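Hypothetical protein, conserved (Leishmania major, PDB 2B4W) is of unknown function but belongs to a family in the beta-fructosidase clan, whose members include carbohydrate-active enzymes, and probably adopts their beta-propeller fold. Local coordinates at residues A176-L184 / Y227-I238; D134-D142 / V192-V203. All blocks are in the same frame, centred on the assembly; numbering follows the deposited sequence.

Interaction 1 (A176-L184 / Y227-I238)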
loop_
_atom_site.group_PDB
_atom_site.type_symbol
_atom_site.label_atom_id
_atom_site.label_comp_id
_atom_site.label_asym_id
_atom_site.label_seq_id
_atom_site.Cartn_x
_atom_site.Cartn_y
_atom_site.Cartn_z
ATOM N N ALA A 176 -8.909 8.214 -14.683
ATOM C CA ALA A 176 -8.648 7.605 -15.973
ATOM C C ALA A 176 -7.777 8.441 -16.895
ATOM O O ALA A 176 -6.933 7.921 -17.627
ATOM C CB ALA A 176 -9.996 7.347 -16.652
ATOM N N LYS A 177 -7.975 9.756 -16.895
ATOM C CA LYS A 177 -7.231 10.589 -17.834
ATOM C C LYS A 177 -5.882 11.021 -17.283
ATOM O O LYS A 177 -5.153 11.791 -17.923
ATOM N N ALA A 178 -5.543 10.537 -16.085
ATOM C CA ALA A 178 -4.246 10.935 -15.527
ATOM C C ALA A 178 -3.127 10.537 -16.489
ATOM O O ALA A 178 -3.114 9.383 -16.931
ATOM C CB ALA A 178 -4.039 10.341 -14.149
ATOM N N PRO A 179 -2.235 11.453 -16.849
ATOM C CA PRO A 179 -1.168 11.084 -17.781
ATOM C C PRO A 179 -0.204 10.147 -17.052
ATOM O O PRO A 179 -0.099 10.245 -15.832
ATOM C CB PRO A 179 -0.448 12.382 -18.122
ATOM C CG PRO A 179 -1.342 13.460 -17.622
ATOM C CD PRO A 179 -2.091 12.864 -16.454
ATOM N N PRO A 180 0.419 9.301 -17.859
ATOM C CA PRO A 180 1.351 8.295 -17.372
ATOM C C PRO A 180 2.674 8.890 -16.925
ATOM O O PRO A 180 3.150 9.918 -17.387
ATOM C CB PRO A 180 1.593 7.410 -18.604
ATOM C CG PRO A 180 1.409 8.371 -19.741
ATOM C CD PRO A 180 0.254 9.236 -19.326
ATOM N N LEU A 181 3.282 8.174 -15.976
ATOM C CA LEU A 181 4.650 8.452 -15.607
ATOM C C LEU A 181 5.461 7.272 -16.181
ATOM O O LEU A 181 4.869 6.203 -16.329
ATOM C CB LEU A 181 4.885 8.575 -14.119
ATOM C CG LEU A 181 4.086 9.594 -13.307
ATOM C CD1 LEU A 181 4.218 9.309 -11.822
ATOM C CD2 LEU A 181 4.538 11.007 -13.607
ATOM N N ASP A 182 6.702 7.596 -16.433
ATOM C CA ASP A 182 7.795 6.796 -16.910
ATOM C C ASP A 182 8.364 5.907 -15.814
ATOM O O ASP A 182 9.409 6.285 -15.271
ATOM C CB ASP A 182 8.911 7.730 -17.411
ATOM C CG ASP A 182 9.806 6.983 -18.391
ATOM O OD1 ASP A 182 9.422 5.850 -18.764
ATOM O OD2 ASP A 182 10.851 7.571 -18.733
ATOM N N ILE A 183 7.676 4.820 -15.510
ATOM C CA ILE A 183 8.031 3.943 -14.400
ATOM C C ILE A 183 8.074 2.480 -14.841
ATOM O O ILE A 183 9.106 1.835 -14.663
ATOM C CB ILE A 183 7.074 4.059 -13.200
ATOM C CG1 ILE A 183 6.793 5.474 -12.690
ATOM C CG2 ILE A 183 7.587 3.207 -12.037
ATOM C CD1 ILE A 183 5.633 5.566 -11.723
ATOM N N LEU A 184 6.981 1.976 -15.401
ATOM C CA LEU A 184 6.908 0.602 -15.898
ATOM C C LEU A 184 7.078 0.548 -17.414
ATOM O O LEU A 184 8.197 0.645 -17.914
ATOM C CB LEU A 184 5.578 -0.052 -15.531
ATOM C CG LEU A 184 5.000 0.303 -14.159
ATOM C CD1 LEU A 184 3.517 -0.031 -14.087
ATOM C CD2 LEU A 184 5.782 -0.414 -13.065
ATOM N N TYR A 227 8.946 -2.054 -4.034
ATOM C CA TYR A 227 9.589 -1.048 -4.866
ATOM C C TYR A 227 9.442 0.368 -4.348
ATOM O O TYR A 227 8.410 0.768 -3.816
ATOM C CB TYR A 227 8.972 -1.163 -6.268
ATOM C CG TYR A 227 9.790 -0.652 -7.416
ATOM C CD1 TYR A 227 10.903 -1.341 -7.880
ATOM C CD2 TYR A 227 9.440 0.527 -8.055
ATOM C CE1 TYR A 227 11.629 -0.843 -8.942
ATOM C CE2 TYR A 227 10.158 1.030 -9.111
ATOM C CZ TYR A 227 11.262 0.326 -9.547
ATOM O OH TYR A 227 11.982 0.824 -10.605
ATOM N N ALA A 228 10.493 1.188 -4.480
ATOM C CA ALA A 228 10.395 2.593 -4.085
ATOM C C ALA A 228 10.909 3.474 -5.212
ATOM O O ALA A 228 11.784 3.045 -5.966
ATOM C CB ALA A 228 11.184 2.904 -2.820
ATOM N N PHE A 229 10.389 4.681 -5.324
ATOM C CA PHE A 229 10.904 5.724 -6.175
ATOM C C PHE A 229 10.460 7.084 -5.635
ATOM O O PHE A 229 9.586 7.181 -4.771
ATOM C CB PHE A 229 10.438 5.569 -7.629
ATOM C CG PHE A 229 8.925 5.546 -7.762
ATOM C CD1 PHE A 229 8.253 4.336 -7.646
ATOM C CD2 PHE A 229 8.195 6.694 -7.979
ATOM C CE1 PHE A 229 6.876 4.314 -7.747
ATOM C CE2 PHE A 229 6.819 6.685 -8.063
ATOM C CZ PHE A 229 6.175 5.466 -7.959
ATOM N N VAL A 230 11.078 8.121 -6.192
ATOM C CA VAL A 230 10.680 9.476 -5.815
ATOM C C VAL A 230 10.200 10.175 -7.083
ATOM O O VAL A 230 10.811 10.024 -8.139
ATOM C CB VAL A 230 11.807 10.260 -5.139
ATOM C CG1 VAL A 230 11.418 11.694 -4.848
ATOM C CG2 VAL A 230 12.203 9.567 -3.838
ATOM N N LEU A 231 9.103 10.887 -6.895
ATOM C CA LEU A 231 8.438 11.628 -7.932
ATOM C C LEU A 231 8.553 13.121 -7.688
ATOM O O LEU A 231 8.284 13.580 -6.581
ATOM C CB LEU A 231 6.936 11.285 -7.985
ATOM C CG LEU A 231 6.128 12.342 -8.756
ATOM C CD1 LEU A 231 6.386 12.159 -10.244
ATOM C CD2 LEU A 231 4.642 12.274 -8.435
ATOM N N ASP A 232 8.921 13.836 -8.742
ATOM C CA ASP A 232 8.746 15.283 -8.673
ATOM C C ASP A 232 7.399 15.630 -9.297
ATOM O O ASP A 232 7.232 15.440 -10.497
ATOM C CB ASP A 232 9.891 16.013 -9.359
ATOM C CG ASP A 232 9.853 17.511 -9.099
ATOM O OD1 ASP A 232 8.823 18.128 -9.443
ATOM O OD2 ASP A 232 10.849 18.026 -8.558
ATOM N N PRO A 233 6.475 16.133 -8.482
ATOM C CA PRO A 233 5.080 16.262 -8.902
ATOM C C PRO A 233 4.943 17.336 -9.980
ATOM O O PRO A 233 3.915 17.422 -10.652
ATOM C CB PRO A 233 4.336 16.633 -7.621
ATOM C CG PRO A 233 5.353 17.117 -6.655
ATOM C CD PRO A 233 6.695 16.646 -7.124
ATOM N N GLN A 234 5.993 18.136 -10.152
ATOM C CA GLN A 234 5.946 19.195 -11.160
ATOM C C GLN A 234 6.652 18.815 -12.454
ATOM O O GLN A 234 6.067 18.812 -13.540
ATOM C CB GLN A 234 6.566 20.462 -10.566
ATOM N N SER A 235 7.934 18.483 -12.372
ATOM C CA SER A 235 8.672 18.047 -13.556
ATOM C C SER A 235 8.240 16.637 -13.928
ATOM O O SER A 235 8.462 16.173 -15.042
ATOM C CB SER A 235 10.172 18.117 -13.310
ATOM O OG SER A 235 10.604 17.279 -12.264
ATOM N N ARG A 236 7.611 15.954 -12.969
ATOM C CA ARG A 236 7.203 14.577 -13.221
ATOM C C ARG A 236 8.395 13.655 -13.439
ATOM O O ARG A 236 8.236 12.529 -13.912
ATOM C CB ARG A 236 6.273 14.538 -14.428
ATOM C CG ARG A 236 5.101 15.488 -14.350
ATOM C CD ARG A 236 4.061 15.202 -15.422
ATOM N NE ARG A 236 3.634 13.823 -15.572
ATOM C CZ ARG A 236 2.503 13.249 -15.201
ATOM N NH1 ARG A 236 1.529 13.917 -14.587
ATOM N NH2 ARG A 236 2.285 11.956 -15.424
ATOM N N ALA A 237 9.591 14.093 -13.093
ATOM C CA ALA A 237 10.796 13.273 -13.113
ATOM C C ALA A 237 10.771 12.169 -12.048
ATOM O O ALA A 237 10.298 12.411 -10.939
ATOM C CB ALA A 237 12.044 14.120 -12.906
ATOM N N ILE A 238 11.291 10.997 -12.402
ATOM C CA ILE A 238 11.355 9.820 -11.550
ATOM C C ILE A 238 12.803 9.495 -11.178
ATOM O O ILE A 238 13.672 9.346 -12.033
ATOM C CB ILE A 238 10.720 8.582 -12.201
ATOM C CG1 ILE A 238 9.258 8.757 -12.618
ATOM C CG2 ILE A 238 10.868 7.392 -11.278
ATOM C CD1 ILE A 238 8.376 9.240 -11.477
HETATM O O HOH W 1 5.408 12.406 -17.372
HETATM O O HOH W 2 7.494 10.609 -15.439
HETATM O O HOH W 3 10.939 2.461 -12.419
#
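Leu-181 and Asp-182 run past Arg-236 and Ile-238 with CA atoms 7.1 Å apart in each pair, too wide for strand pairing, and side chains and water bridge the gap. Arg-236 does most of the polar work. A bend at chi3 (49°) turns its guanidinium between Pro-179 and Leu-181: Pro-179 CB lies over one face, while Leu-181 CD2 presses on the opposite one, 3.4 Å from Arg-236 CZ. NH2 of Arg-236 reaches both Pro-179 O and Pro-180 O at 3.0 Å, with N-H...O angles near 140°, and a water sits on Arg-236 NE at 2.9 Å and bonds weakly to Pro-180 O. With Arg-236 NH1 given to Phe-161 O, each nitrogen has a partner, which should restrict the group's rotation although both NH2 bonds are weak.

Beyond the charge the contact turns apolar. Leu-181 crosses Leu-231 at about a right angle, Leu-181 CD1 lying 3.9 Å from Leu-231 CD1. Ile-183 CD1 meets the Phe-229 ring obliquely, 3.8 Å from Phe-229 CZ, and Ile-183 CG1 touches Ile-238. Two further waters link Asp-182 N to Arg-236 O and Ile-183 O to the Tyr-227 hydroxyl. The turn that presents Arg-236 is braced by Asp-232 OD1, which accepts from Gln-234 N, making an Asx turn, and from Ser-235 N, extending it to an Asx motif. This is the packing of an outermost strand of one sheet against a hairpin of the next, consistent with neighbouring blades of a beta-propeller.

Interaction 2 (D134-D142 / V192-V203)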
loop_
_atom_site.group_PDB
_atom_site.type_symbol
_atom_site.label_atom_id
_atom_site.label_comp_id
_atom_site.label_asym_id
_atom_site.label_seq_id
_atom_site.Cartn_x
_atom_site.Cartn_y
_atom_site.Cartn_z
ATOM N N ASP A 134 -5.475 -0.231 -7.618
ATOM C CA ASP A 134 -4.158 0.347 -7.358
ATOM C C ASP A 134 -4.084 1.848 -7.567
ATOM O O ASP A 134 -3.025 2.369 -7.927
ATOM C CB ASP A 134 -3.129 -0.400 -8.230
ATOM C CG ASP A 134 -3.120 -1.878 -7.907
ATOM O OD1 ASP A 134 -3.554 -2.246 -6.802
ATOM O OD2 ASP A 134 -2.691 -2.721 -8.720
ATOM N N ILE A 135 -5.156 2.572 -7.309
ATOM C CA ILE A 135 -5.295 4.019 -7.261
ATOM C C ILE A 135 -5.026 4.534 -5.839
ATOM O O ILE A 135 -5.601 3.978 -4.895
ATOM C CB ILE A 135 -6.694 4.518 -7.678
ATOM C CG1 ILE A 135 -7.154 4.053 -9.061
ATOM C CG2 ILE A 135 -6.741 6.053 -7.546
ATOM C CD1 ILE A 135 -8.627 3.726 -9.225
ATOM N N ARG A 136 -4.165 5.539 -5.727
ATOM C CA ARG A 136 -3.655 6.086 -4.484
ATOM C C ARG A 136 -3.563 7.608 -4.488
ATOM O O ARG A 136 -3.378 8.282 -5.499
ATOM C CB ARG A 136 -2.240 5.594 -4.152
ATOM C CG ARG A 136 -2.064 4.113 -3.929
ATOM C CD ARG A 136 -3.091 3.588 -2.942
ATOM N NE ARG A 136 -2.959 2.165 -2.649
ATOM C CZ ARG A 136 -3.640 1.175 -3.204
ATOM N NH1 ARG A 136 -4.563 1.365 -4.140
ATOM N NH2 ARG A 136 -3.411 -0.072 -2.828
ATOM N N VAL A 137 -3.675 8.159 -3.267
ATOM C CA VAL A 137 -3.600 9.610 -3.145
ATOM C C VAL A 137 -2.718 10.015 -1.976
ATOM O O VAL A 137 -2.423 9.176 -1.129
ATOM C CB VAL A 137 -4.984 10.242 -2.897
ATOM C CG1 VAL A 137 -5.980 9.781 -3.952
ATOM C CG2 VAL A 137 -5.529 9.901 -1.506
ATOM N N LEU A 138 -2.412 11.301 -1.992
ATOM C CA LEU A 138 -1.825 12.020 -0.886
ATOM C C LEU A 138 -2.050 13.533 -1.015
ATOM O O LEU A 138 -2.346 14.088 -2.056
ATOM C CB LEU A 138 -0.334 11.782 -0.716
ATOM C CG LEU A 138 0.796 12.261 -1.602
ATOM C CD1 LEU A 138 1.155 13.720 -1.667
ATOM C CD2 LEU A 138 2.087 11.614 -1.034
ATOM N N GLN A 139 -1.806 14.177 0.124
ATOM C CA GLN A 139 -1.782 15.633 0.190
ATOM C C GLN A 139 -0.383 16.172 -0.097
ATOM O O GLN A 139 0.563 15.719 0.572
ATOM C CB GLN A 139 -2.224 16.069 1.591
ATOM C CG GLN A 139 -2.312 17.604 1.699
ATOM C CD GLN A 139 -3.566 17.919 2.500
ATOM O OE1 GLN A 139 -3.798 17.210 3.474
ATOM N NE2 GLN A 139 -4.318 18.922 2.077
ATOM N N LEU A 140 -0.253 17.066 -1.061
ATOM C CA LEU A 140 1.001 17.633 -1.530
ATOM C C LEU A 140 1.461 18.796 -0.659
ATOM O O LEU A 140 0.729 19.255 0.214
ATOM C CB LEU A 140 0.899 18.124 -2.990
ATOM C CG LEU A 140 0.624 17.027 -4.025
ATOM C CD1 LEU A 140 0.180 17.596 -5.369
ATOM C CD2 LEU A 140 1.858 16.156 -4.218
ATOM N N GLN A 141 2.689 19.254 -0.912
ATOM C CA GLN A 141 3.241 20.325 -0.070
ATOM C C GLN A 141 2.344 21.533 0.088
ATOM O O GLN A 141 2.116 22.122 1.151
ATOM C CB GLN A 141 4.592 20.728 -0.690
ATOM C CG GLN A 141 5.460 21.523 0.269
ATOM C CD GLN A 141 6.789 21.982 -0.305
ATOM O OE1 GLN A 141 6.847 22.613 -1.361
ATOM N NE2 GLN A 141 7.863 21.666 0.420
ATOM N N ASP A 142 1.773 21.970 -1.029
ATOM C CA ASP A 142 0.944 23.171 -1.060
ATOM C C ASP A 142 -0.490 22.889 -0.646
ATOM O O ASP A 142 -1.327 23.799 -0.607
ATOM C CB ASP A 142 0.978 23.734 -2.477
ATOM C CG ASP A 142 0.169 22.973 -3.507
ATOM O OD1 ASP A 142 -0.379 21.876 -3.248
ATOM O OD2 ASP A 142 0.095 23.521 -4.643
ATOM N N VAL A 192 1.701 1.911 -7.097
ATOM C CA VAL A 192 1.952 2.642 -5.876
ATOM C C VAL A 192 1.002 2.057 -4.832
ATOM O O VAL A 192 -0.161 1.806 -5.117
ATOM C CB VAL A 192 1.741 4.147 -6.019
ATOM C CG1 VAL A 192 1.864 4.831 -4.656
ATOM C CG2 VAL A 192 2.734 4.753 -7.000
ATOM N N ASN A 193 1.511 1.808 -3.645
ATOM C CA ASN A 193 0.720 1.253 -2.555
ATOM C C ASN A 193 0.572 2.293 -1.449
ATOM O O ASN A 193 -0.464 2.391 -0.813
ATOM C CB ASN A 193 1.363 -0.023 -2.028
ATOM C CG ASN A 193 1.154 -1.195 -2.983
ATOM O OD1 ASN A 193 2.001 -1.467 -3.824
ATOM N ND2 ASN A 193 0.001 -1.834 -2.813
ATOM N N GLN A 194 1.629 3.067 -1.211
ATOM C CA GLN A 194 1.574 4.163 -0.252
ATOM C C GLN A 194 2.517 5.268 -0.741
ATOM O O GLN A 194 3.703 4.990 -0.992
ATOM C CB GLN A 194 1.912 3.688 1.158
ATOM C CG GLN A 194 1.615 4.687 2.281
ATOM C CD GLN A 194 0.122 4.784 2.510
ATOM O OE1 GLN A 194 -0.600 3.810 2.301
ATOM N NE2 GLN A 194 -0.369 5.942 2.922
ATOM N N ALA A 195 1.943 6.463 -0.862
ATOM C CA ALA A 195 2.649 7.702 -1.157
ATOM C C ALA A 195 2.831 8.587 0.076
ATOM O O ALA A 195 1.998 8.734 0.964
ATOM C CB ALA A 195 1.971 8.495 -2.267
ATOM N N TYR A 196 4.003 9.213 0.128
ATOM C CA TYR A 196 4.474 10.055 1.210
ATOM C C TYR A 196 4.919 11.418 0.693
ATOM O O TYR A 196 5.533 11.461 -0.373
ATOM C CB TYR A 196 5.677 9.420 1.926
ATOM C CG TYR A 196 5.310 8.076 2.544
ATOM C CD1 TYR A 196 5.283 6.917 1.803
ATOM C CD2 TYR A 196 4.966 8.017 3.895
ATOM C CE1 TYR A 196 4.947 5.696 2.366
ATOM C CE2 TYR A 196 4.625 6.812 4.464
ATOM C CZ TYR A 196 4.618 5.661 3.699
ATOM O OH TYR A 196 4.260 4.461 4.284
ATOM N N LEU A 197 4.625 12.459 1.464
ATOM C CA LEU A 197 5.163 13.776 1.167
ATOM C C LEU A 197 6.509 13.952 1.864
ATOM O O LEU A 197 6.637 13.728 3.065
ATOM C CB LEU A 197 4.236 14.903 1.617
ATOM C CG LEU A 197 4.801 16.333 1.545
ATOM C CD1 LEU A 197 5.013 16.712 0.089
ATOM C CD2 LEU A 197 3.885 17.333 2.238
ATOM N N LEU A 198 7.490 14.360 1.080
ATOM C CA LEU A 198 8.837 14.606 1.553
ATOM C C LEU A 198 9.110 16.082 1.742
ATOM O O LEU A 198 8.598 16.925 1.012
ATOM C CB LEU A 198 9.843 14.036 0.533
ATOM C CG LEU A 198 9.653 12.556 0.198
ATOM C CD1 LEU A 198 10.755 12.042 -0.727
ATOM C CD2 LEU A 198 9.612 11.738 1.479
ATOM N N SER A 199 9.957 16.430 2.698
ATOM C CA SER A 199 10.319 17.800 2.974
ATOM C C SER A 199 10.812 18.556 1.743
ATOM O O SER A 199 10.782 19.795 1.752
ATOM C CB SER A 199 11.427 17.837 4.044
ATOM O OG SER A 199 12.565 17.289 3.401
ATOM N N SER A 200 11.235 17.883 0.687
ATOM C CA SER A 200 11.643 18.473 -0.573
ATOM C C SER A 200 10.482 18.942 -1.444
ATOM O O SER A 200 10.705 19.663 -2.423
ATOM C CB SER A 200 12.462 17.444 -1.369
ATOM O OG SER A 200 11.860 16.177 -1.318
ATOM N N GLY A 201 9.271 18.514 -1.104
ATOM C CA GLY A 201 8.100 18.827 -1.905
ATOM C C GLY A 201 7.810 17.731 -2.918
ATOM O O GLY A 201 6.775 17.661 -3.570
ATOM N N LYS A 202 8.761 16.841 -3.071
ATOM C CA LYS A 202 8.749 15.649 -3.872
ATOM C C LYS A 202 7.911 14.570 -3.175
ATOM O O LYS A 202 7.525 14.704 -2.016
ATOM C CB LYS A 202 10.141 15.055 -4.133
ATOM C CG LYS A 202 11.096 16.026 -4.809
ATOM C CD LYS A 202 12.186 15.285 -5.570
ATOM C CE LYS A 202 13.092 16.241 -6.334
ATOM N NZ LYS A 202 13.034 17.639 -5.818
ATOM N N VAL A 203 7.642 13.509 -3.919
ATOM C CA VAL A 203 6.788 12.444 -3.393
ATOM C C VAL A 203 7.515 11.107 -3.330
ATOM O O VAL A 203 7.960 10.578 -4.339
ATOM C CB VAL A 203 5.517 12.290 -4.249
ATOM C CG1 VAL A 203 4.687 11.112 -3.750
ATOM C CG2 VAL A 203 4.697 13.575 -4.233
HETATM O O HOH W 4 -0.516 3.280 -8.677
HETATM O O HOH W 5 -1.768 -1.180 -0.468
HETATM O O HOH W 6 -0.998 6.810 -0.995
HETATM O O HOH W 7 -0.805 9.187 1.438
HETATM O O HOH W 8 4.473 18.494 -2.984
#
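Arg-136 grips the start of 192-203 by giving NE to Asn-193 O at 3.1 Å (N-H...O 149°), the donor standing above the carbonyl plane while the oxygen lies in the guanidinium plane. A bend at chi2 (-50°) folds the arginine back, bringing CG to 3.2 Å from Val-192 O and that oxygen over one guanidinium face. Leu-138 CD2 is jammed against Ala-195 CB at 3.4 Å, tighter than usual carbon contact, and also touches Val-203 CG1. Leu-197 packs its two methyls on the backbone of Gln-141, whose amide lies along Gly-201.

Strands 136-139 and 194-198 run nearly parallel (15°), their axes 6.6 Å apart at closest approach, and waters bridge their backbones. Val-137 O meets two waters, one bound to Ala-195 N and the other to Ala-195 O; others join Asp-134 O to Val-192 N and Gln-141 N to Gly-201 O. Arg-136 NH2 and Asn-193 ND2, side by side, both donate to a fifth.

Farther out, Arg-136 NH1 is tied to Ile-135 O and the group makes a cation-pi contact with Tyr-85. Asn-193 OD1 accepts from His-208, and a classic beta bulge at Asn-193 and Gln-194, both facing Ile-206, shapes the corner. The buried guanidinium probably draws its stabilisation from neutral carbonyl oxygens, a water and an aromatic ring, while the backbone-to-backbone links between the two segments all pass through water.

Overall arrangement
Interactions 1 and 2 join the same two antiparallel sheets at places whose centres lie about 11 Å apart. Their segments alternate along the chain: 134-142, 176-184, 192-203, 227-238. Strands 136-139 and 180-181 are the two outermost strands of one four-stranded sheet, so the first sheet meets the second at both its margins. In the second sheet the two contacts meet directly, through a probable hydrogen bond of 2.7 Å between Val-203 N and Leu-231 O and a long, weak ion pair between Lys-202 and Asp-232. The pair illustrates how sheets can pack through side chains and ordered water, and is consistent with neighbouring blades of the five-bladed propeller known for this clan.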